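Local coordinates for protein eukaryotic translation initiation factor 4 gamma 5 (Trypanosoma cruzi, PDB 6OZU) that is a translation initiation factor whose MIF4G domain, as in related eIF4G proteins, probably serves as a helical scaffold that binds the helicase eIF4A, at residues 13-17 against 26-30; 33-37 against 76-81; 70-74 against 87-91. All blocks are in the same frame, centred on the assembly; numbering follows the deposited sequence.

All three interactions lie on the same side of the chain's centre, in the N-terminal helical pairs of the MIF4G domain. Interaction 1 joins the two helices of the first antiparallel pair, and interaction 3 packs helix 63-76 against helix 82-112, so it links successive pairs; both are largely buried. Interaction 2, only partly buried, brings together the loops that follow helices 23-31 and 63-76, and its main bonds are ionic. Interaction 3 is chiefly aliphatic with one arginine-carbonyl bond, whereas interaction 1 combines an apolar centre with a salt bridge at the surface edge. Leu73 touches both Leu30 and Ile35, and Arg88 reaches Ile77 O, tying the contacts together.

Interaction 1 (13-17 against 26-30); sequences GILGR and MKEEL
Two helices form an antiparallel hairpin of the kind that makes up a HEAT repeat, here the first helical pair of the MIF4G fold. Segment 13-17 ends helix 6-17 and segment 26-30 lies within helix 23-31; both have helical phi/psi values. Their short axes run at 179° and approach to 10.1 Å, with the register set by Ile14 and Met26, whose CA atoms are 6.1 Å apart. Met26 points toward the first helix with chi1 and chi2 both m, which brings its SD to 3.7 Å from Arg17 CG, while its CB lies 4.0 Å from Ile14 CG2. Ile14 (chi1 m, chi2 t), with its CA-to-CB bond sideways, is buried; its CG2 lies 3.8 Å from Met26 O and its CG1 3.9 Å from Glu29 OE2, and it touches Leu69 of helix 63-76. One turn on, Glu29 (chi1 m, chi2 t) also points across. Arg17 meets it with a chi1 of 28°, between wells, followed by extended chi2 and chi3, so that Arg17 NH1 donates to Glu29 OE2 at 3.0 Å with an N-H...O angle of 163°, forming a salt bridge at the pair's solvent-facing margin. Leu30 (chi1 t, chi2 p) points sideways and packs on Leu73 of helix 63-76. Leu30 N donates to Met26 O at 3.0 Å, and Ile14 CD1 sits 3.9 Å from Leu30 N and 4.4 Å from Leu30 CB.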
# COMPACT_ATOMS: atom_id res chain seq x y z
N GLY A 13 -6.80 -14.46 15.48
CA GLY A 13 -8.20 -14.82 15.60
C GLY A 13 -9.10 -13.77 14.98
O GLY A 13 -9.88 -14.08 14.08
N ILE A 14 -8.94 -12.50 15.41
CA ILE A 14 -9.69 -11.34 14.91
C ILE A 14 -9.56 -11.20 13.38
O ILE A 14 -10.57 -11.02 12.70
CB ILE A 14 -9.29 -10.04 15.69
CG1 ILE A 14 -9.70 -10.14 17.17
CG2 ILE A 14 -9.88 -8.77 15.03
CD1 ILE A 14 -8.94 -9.23 18.12
N LEU A 15 -8.32 -11.32 12.85
CA LEU A 15 -8.02 -11.21 11.41
C LEU A 15 -8.70 -12.33 10.61
O LEU A 15 -9.10 -12.14 9.46
CB LEU A 15 -6.50 -11.19 11.14
CG LEU A 15 -5.69 -10.03 11.71
CD1 LEU A 15 -4.22 -10.36 11.71
CD2 LEU A 15 -5.93 -8.74 10.95
N GLY A 16 -8.84 -13.49 11.24
CA GLY A 16 -9.53 -14.63 10.68
C GLY A 16 -11.01 -14.36 10.52
O GLY A 16 -11.51 -14.33 9.39
N ARG A 17 -11.74 -14.12 11.66
CA ARG A 17 -13.19 -13.87 11.65
C ARG A 17 -13.64 -12.53 11.02
O ARG A 17 -14.83 -12.35 10.83
CB ARG A 17 -13.86 -14.03 13.04
CG ARG A 17 -13.02 -13.78 14.28
CD ARG A 17 -13.68 -14.31 15.54
NE ARG A 17 -13.03 -13.81 16.76
CZ ARG A 17 -12.25 -14.53 17.57
NH1 ARG A 17 -11.71 -13.98 18.64
NH2 ARG A 17 -12.02 -15.81 17.30
N MET A 26 -15.41 -6.82 15.46
CA MET A 26 -13.97 -7.07 15.37
C MET A 26 -13.15 -5.87 15.86
O MET A 26 -12.12 -6.06 16.54
CB MET A 26 -13.58 -7.53 13.95
CG MET A 26 -14.15 -8.91 13.58
SD MET A 26 -13.83 -10.20 14.82
CE MET A 26 -15.47 -10.36 15.58
N LYS A 27 -13.63 -4.65 15.55
CA LYS A 27 -13.06 -3.39 16.00
C LYS A 27 -13.15 -3.32 17.52
O LYS A 27 -12.17 -2.91 18.17
CB LYS A 27 -13.81 -2.20 15.38
CG LYS A 27 -13.40 -1.90 13.94
CD LYS A 27 -14.20 -0.75 13.40
CE LYS A 27 -13.71 -0.34 12.05
NZ LYS A 27 -14.76 0.40 11.30
N GLU A 28 -14.31 -3.72 18.11
CA GLU A 28 -14.46 -3.67 19.56
C GLU A 28 -13.68 -4.81 20.25
O GLU A 28 -13.19 -4.59 21.36
CB GLU A 28 -15.93 -3.56 20.04
CG GLU A 28 -16.85 -4.72 19.70
CD GLU A 28 -18.33 -4.39 19.76
OE1 GLU A 28 -19.10 -5.23 20.30
OE2 GLU A 28 -18.73 -3.31 19.26
N GLU A 29 -13.51 -5.98 19.57
CA GLU A 29 -12.69 -7.09 20.10
C GLU A 29 -11.20 -6.69 20.19
O GLU A 29 -10.52 -7.08 21.13
CB GLU A 29 -12.84 -8.35 19.25
CG GLU A 29 -14.00 -9.24 19.67
CD GLU A 29 -13.88 -10.69 19.26
OE1 GLU A 29 -14.91 -11.27 18.83
OE2 GLU A 29 -12.77 -11.26 19.38
N LEU A 30 -10.72 -5.89 19.21
CA LEU A 30 -9.35 -5.39 19.15
C LEU A 30 -9.11 -4.34 20.23
O LEU A 30 -8.09 -4.43 20.92
CB LEU A 30 -9.03 -4.85 17.74
CG LEU A 30 -7.60 -4.39 17.46
CD1 LEU A 30 -6.61 -5.55 17.43
CD2 LEU A 30 -7.53 -3.68 16.13

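Interaction 2 (33-37 against 76-81). With SO4 (sulfate ion), chain F.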
# COMPACT_ATOMS: atom_id res chain seq x y z
N LEU A 33 -8.45 -5.61 23.70
CA LEU A 33 -7.15 -6.22 23.98
C LEU A 33 -6.29 -5.23 24.80
O LEU A 33 -6.41 -4.02 24.59
CB LEU A 33 -6.41 -6.62 22.69
CG LEU A 33 -7.00 -7.76 21.85
CD1 LEU A 33 -6.32 -7.83 20.51
CD2 LEU A 33 -6.88 -9.10 22.56
N PRO A 34 -5.43 -5.71 25.74
CA PRO A 34 -4.63 -4.77 26.54
C PRO A 34 -3.36 -4.30 25.83
O PRO A 34 -2.25 -4.66 26.23
CB PRO A 34 -4.37 -5.55 27.83
CG PRO A 34 -4.39 -6.96 27.43
CD PRO A 34 -5.17 -7.11 26.15
N ILE A 35 -3.52 -3.47 24.78
CA ILE A 35 -2.43 -2.95 23.97
C ILE A 35 -1.61 -1.91 24.74
O ILE A 35 -0.38 -1.98 24.70
CB ILE A 35 -2.93 -2.46 22.57
CG1 ILE A 35 -3.52 -3.63 21.78
CG2 ILE A 35 -1.81 -1.80 21.75
CD1 ILE A 35 -4.91 -3.43 21.39
N ARG A 36 -2.28 -0.99 25.48
CA ARG A 36 -1.60 0.04 26.30
C ARG A 36 -0.73 -0.56 27.41
O ARG A 36 0.25 0.06 27.81
CB ARG A 36 -2.62 1.00 26.94
CG ARG A 36 -3.20 2.01 25.98
CD ARG A 36 -4.27 2.79 26.71
NE ARG A 36 -5.02 3.66 25.80
CZ ARG A 36 -6.08 3.26 25.11
NH1 ARG A 36 -6.50 2.01 25.20
NH2 ARG A 36 -6.71 4.11 24.31
N GLN A 37 -1.12 -1.74 27.91
CA GLN A 37 -0.41 -2.46 28.97
C GLN A 37 0.58 -3.51 28.41
O GLN A 37 1.17 -4.28 29.18
CB GLN A 37 -1.43 -3.10 29.94
CG GLN A 37 -2.33 -2.10 30.67
CD GLN A 37 -3.49 -2.79 31.36
OE1 GLN A 37 -4.49 -3.15 30.72
NE2 GLN A 37 -3.38 -3.01 32.67
N ASP A 76 -8.36 4.59 18.63
CA ASP A 76 -8.58 4.25 20.04
C ASP A 76 -7.41 4.76 20.89
O ASP A 76 -7.64 5.37 21.94
CB ASP A 76 -8.79 2.73 20.22
CG ASP A 76 -8.86 2.23 21.66
OD1 ASP A 76 -9.39 2.97 22.53
OD2 ASP A 76 -8.39 1.10 21.93
N ILE A 77 -6.17 4.49 20.45
CA ILE A 77 -4.97 4.89 21.17
C ILE A 77 -4.35 6.04 20.39
O ILE A 77 -3.69 5.81 19.37
CB ILE A 77 -4.01 3.68 21.43
CG1 ILE A 77 -4.80 2.42 21.90
CG2 ILE A 77 -2.96 4.07 22.47
CD1 ILE A 77 -4.17 1.10 21.68
N GLY A 78 -4.60 7.25 20.88
CA GLY A 78 -4.16 8.51 20.28
C GLY A 78 -2.67 8.78 20.33
O GLY A 78 -1.95 8.15 21.12
N GLU A 79 -2.19 9.75 19.52
CA GLU A 79 -0.77 10.14 19.44
C GLU A 79 -0.25 10.87 20.68
O GLU A 79 0.96 11.09 20.79
CB GLU A 79 -0.46 10.94 18.16
CG GLU A 79 -1.18 12.26 18.01
CD GLU A 79 -1.16 12.82 16.60
OE1 GLU A 79 -0.74 13.99 16.44
OE2 GLU A 79 -1.57 12.10 15.66
N GLY A 80 -1.14 11.23 21.61
CA GLY A 80 -0.81 11.89 22.87
C GLY A 80 -0.65 10.92 24.03
O GLY A 80 -0.59 11.33 25.20
N GLU A 81 -0.59 9.61 23.71
CA GLU A 81 -0.43 8.47 24.60
C GLU A 81 0.89 7.78 24.23
O GLU A 81 1.16 7.65 23.04
CB GLU A 81 -1.58 7.46 24.39
CG GLU A 81 -2.93 7.89 24.92
CD GLU A 81 -3.86 6.74 25.26
OE1 GLU A 81 -4.72 6.40 24.42
OE2 GLU A 81 -3.72 6.18 26.37
S SO4 F . -5.83 -1.24 27.53
O1 SO4 F . -4.55 -1.72 28.06
O2 SO4 F . -6.24 -0.03 28.26
O3 SO4 F . -5.68 -0.92 26.11
O4 SO4 F . -6.85 -2.27 27.71
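Arg36 dominates this meeting of two inter-helix loops. Its side chain is extended, with chi1 m, chi2 and chi3 both t, and chi4 at 87°, which carries the guanidinium across to segment 76-81. Glu81, at the N-cap position of helix 82-112, answers with chi1 m and chi2 t, setting its carboxylate near the guanidinium plane. The pairing is two-pronged: Arg36 NE donates to Glu81 OE2 at 2.9 Å and Arg36 NH2 to Glu81 OE1 at 3.0 Å, with a weak extra bond from Arg36 NE to Glu81 OE1 at 3.1 Å. A second carboxylate, from Asp76 (chi1 t), joins more loosely, since Arg36 NH2 to Asp76 OD1 is a weak 3.4 Å bond, though nearly straight at 177°.

Beneath this network the contact turns apolar. Ile77, the first residue to leave helical phi/psi after helix 63-76, is mt; its CG1 lies over one face of the guanidinium, 3.5 Å from Arg36 NH2, and its CD1 meets CG2 of Ile35 (chi1 m, chi2 between wells at 122°) at 3.7 Å. Both isoleucines touch Ile87 of helix 82-112. The backbone bends sharply on each side: Pro34 centres an inverse gamma turn, and a type I turn spans Gly78 to Glu81.

A sulfate, probably from the crystallisation liquor, accepts a hydrogen bond from Arg36 NH1 at O3 (3.2 Å) and a weak one from Gln37 N at O1 (3.4 Å). One arginine thus links two loops through two acidic residues, and its NH1 edge can still engage an anion at the surface.

Interaction 3 (70-74 against 87-91)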
# COMPACT_ATOMS: atom_id res chain seq x y z
N VAL A 70 -6.51 -1.48 11.76
CA VAL A 70 -5.33 -0.68 12.09
C VAL A 70 -5.76 0.78 12.31
O VAL A 70 -5.28 1.41 13.25
CB VAL A 70 -4.19 -0.85 11.05
CG1 VAL A 70 -2.99 0.05 11.38
CG2 VAL A 70 -3.74 -2.31 10.96
N VAL A 71 -6.69 1.30 11.47
CA VAL A 71 -7.25 2.66 11.59
C VAL A 71 -7.98 2.76 12.94
O VAL A 71 -7.80 3.74 13.67
CB VAL A 71 -8.20 3.04 10.41
CG1 VAL A 71 -8.84 4.41 10.63
CG2 VAL A 71 -7.45 3.01 9.08
N SER A 72 -8.78 1.71 13.27
CA SER A 72 -9.56 1.57 14.49
C SER A 72 -8.65 1.63 15.74
O SER A 72 -8.95 2.34 16.71
CB SER A 72 -10.34 0.26 14.45
OG SER A 72 -11.07 0.05 15.64
N LEU A 73 -7.53 0.89 15.67
CA LEU A 73 -6.50 0.76 16.69
C LEU A 73 -5.83 2.10 16.98
O LEU A 73 -5.65 2.42 18.15
CB LEU A 73 -5.50 -0.32 16.25
CG LEU A 73 -4.25 -0.59 17.09
CD1 LEU A 73 -4.60 -1.02 18.50
CD2 LEU A 73 -3.40 -1.67 16.43
N ILE A 74 -5.50 2.91 15.95
CA ILE A 74 -4.88 4.23 16.16
C ILE A 74 -5.94 5.31 16.48
O ILE A 74 -5.59 6.37 17.01
CB ILE A 74 -3.88 4.66 15.05
CG1 ILE A 74 -4.51 4.78 13.67
CG2 ILE A 74 -2.64 3.75 15.02
CD1 ILE A 74 -3.71 5.68 12.77
N ILE A 87 2.79 2.74 18.38
CA ILE A 87 2.07 2.03 17.30
C ILE A 87 2.34 2.70 15.96
O ILE A 87 2.61 2.02 14.97
CB ILE A 87 0.53 1.90 17.58
CG1 ILE A 87 0.24 1.00 18.79
CG2 ILE A 87 -0.19 1.35 16.35
CD1 ILE A 87 -1.20 1.09 19.32
N ARG A 88 2.26 4.05 15.95
CA ARG A 88 2.48 4.90 14.78
C ARG A 88 3.90 4.78 14.20
O ARG A 88 4.06 4.72 12.99
CB ARG A 88 2.11 6.34 15.10
CG ARG A 88 0.61 6.56 15.10
CD ARG A 88 0.22 7.82 15.84
NE ARG A 88 -1.21 8.09 15.70
CZ ARG A 88 -2.14 7.61 16.51
NH1 ARG A 88 -1.82 6.82 17.53
NH2 ARG A 88 -3.41 7.93 16.32
N ASN A 89 4.90 4.70 15.06
CA ASN A 89 6.29 4.53 14.65
C ASN A 89 6.56 3.10 14.21
O ASN A 89 7.44 2.89 13.37
CB ASN A 89 7.25 4.99 15.74
CG ASN A 89 7.23 6.49 15.91
OD1 ASN A 89 7.53 7.26 14.99
ND2 ASN A 89 6.85 6.92 17.09
N ALA A 90 5.77 2.12 14.72
CA ALA A 90 5.89 0.72 14.32
C ALA A 90 5.29 0.53 12.91
O ALA A 90 5.85 -0.23 12.13
CB ALA A 90 5.21 -0.19 15.32
N ILE A 91 4.17 1.26 12.58
CA ILE A 91 3.56 1.28 11.23
C ILE A 91 4.56 1.89 10.23
O ILE A 91 4.79 1.29 9.19
CB ILE A 91 2.14 1.94 11.19
CG1 ILE A 91 1.13 1.12 12.01
CG2 ILE A 91 1.64 2.07 9.75
CD1 ILE A 91 -0.02 1.94 12.60
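Ile74 is the apolar centre where helix 63-76 meets helix 82-112. Its CG2 packs 3.7 Å from Ile87 CG2 and 4.0 Å from Ile91 CD1, so it contacts two residues one helical turn apart. Around it, Val70 CG1 approaches Ile91 CD1 at 3.7 Å and Leu73 CD1 approaches Ile87 CD1 at 4.1 Å. The short axes come to 11.5 Å at 148°, antiparallel but clearly inclined, and the CA spacing widens accordingly from 7.4 Å for Ile74 and Ile87 to 9.1 Å for Val70 and Ile91. Helix 40-53 extends the core from another direction: Val70 touches Ile50, Ile87 touches Ile43, and Ile91 touches Ile47 and Phe51.

Toward the edge the chemistry becomes polar. Arg88, whose CA-to-CB bond points sideways, runs through chi2 and chi3 both t so that its guanidinium reaches back to helix 63-76. Arg88 NH2 donates to Ile74 O at 2.8 Å with an angle of 143°, while Ile74 CB lies over one guanidinium face, 3.5 Å from Arg88 NH2. Arg88 NH1 bonds to Ile77 O and Gly84 O, so this side chain ties the C-terminal end of helix 63-76 to the start of helix 82-112. Helices 63-76 and 82-112, inclined at 148° and packed through aliphatic side chains, join one antiparallel helical pair to the next, as expected in the HEAT-like solenoid of a MIF4G domain.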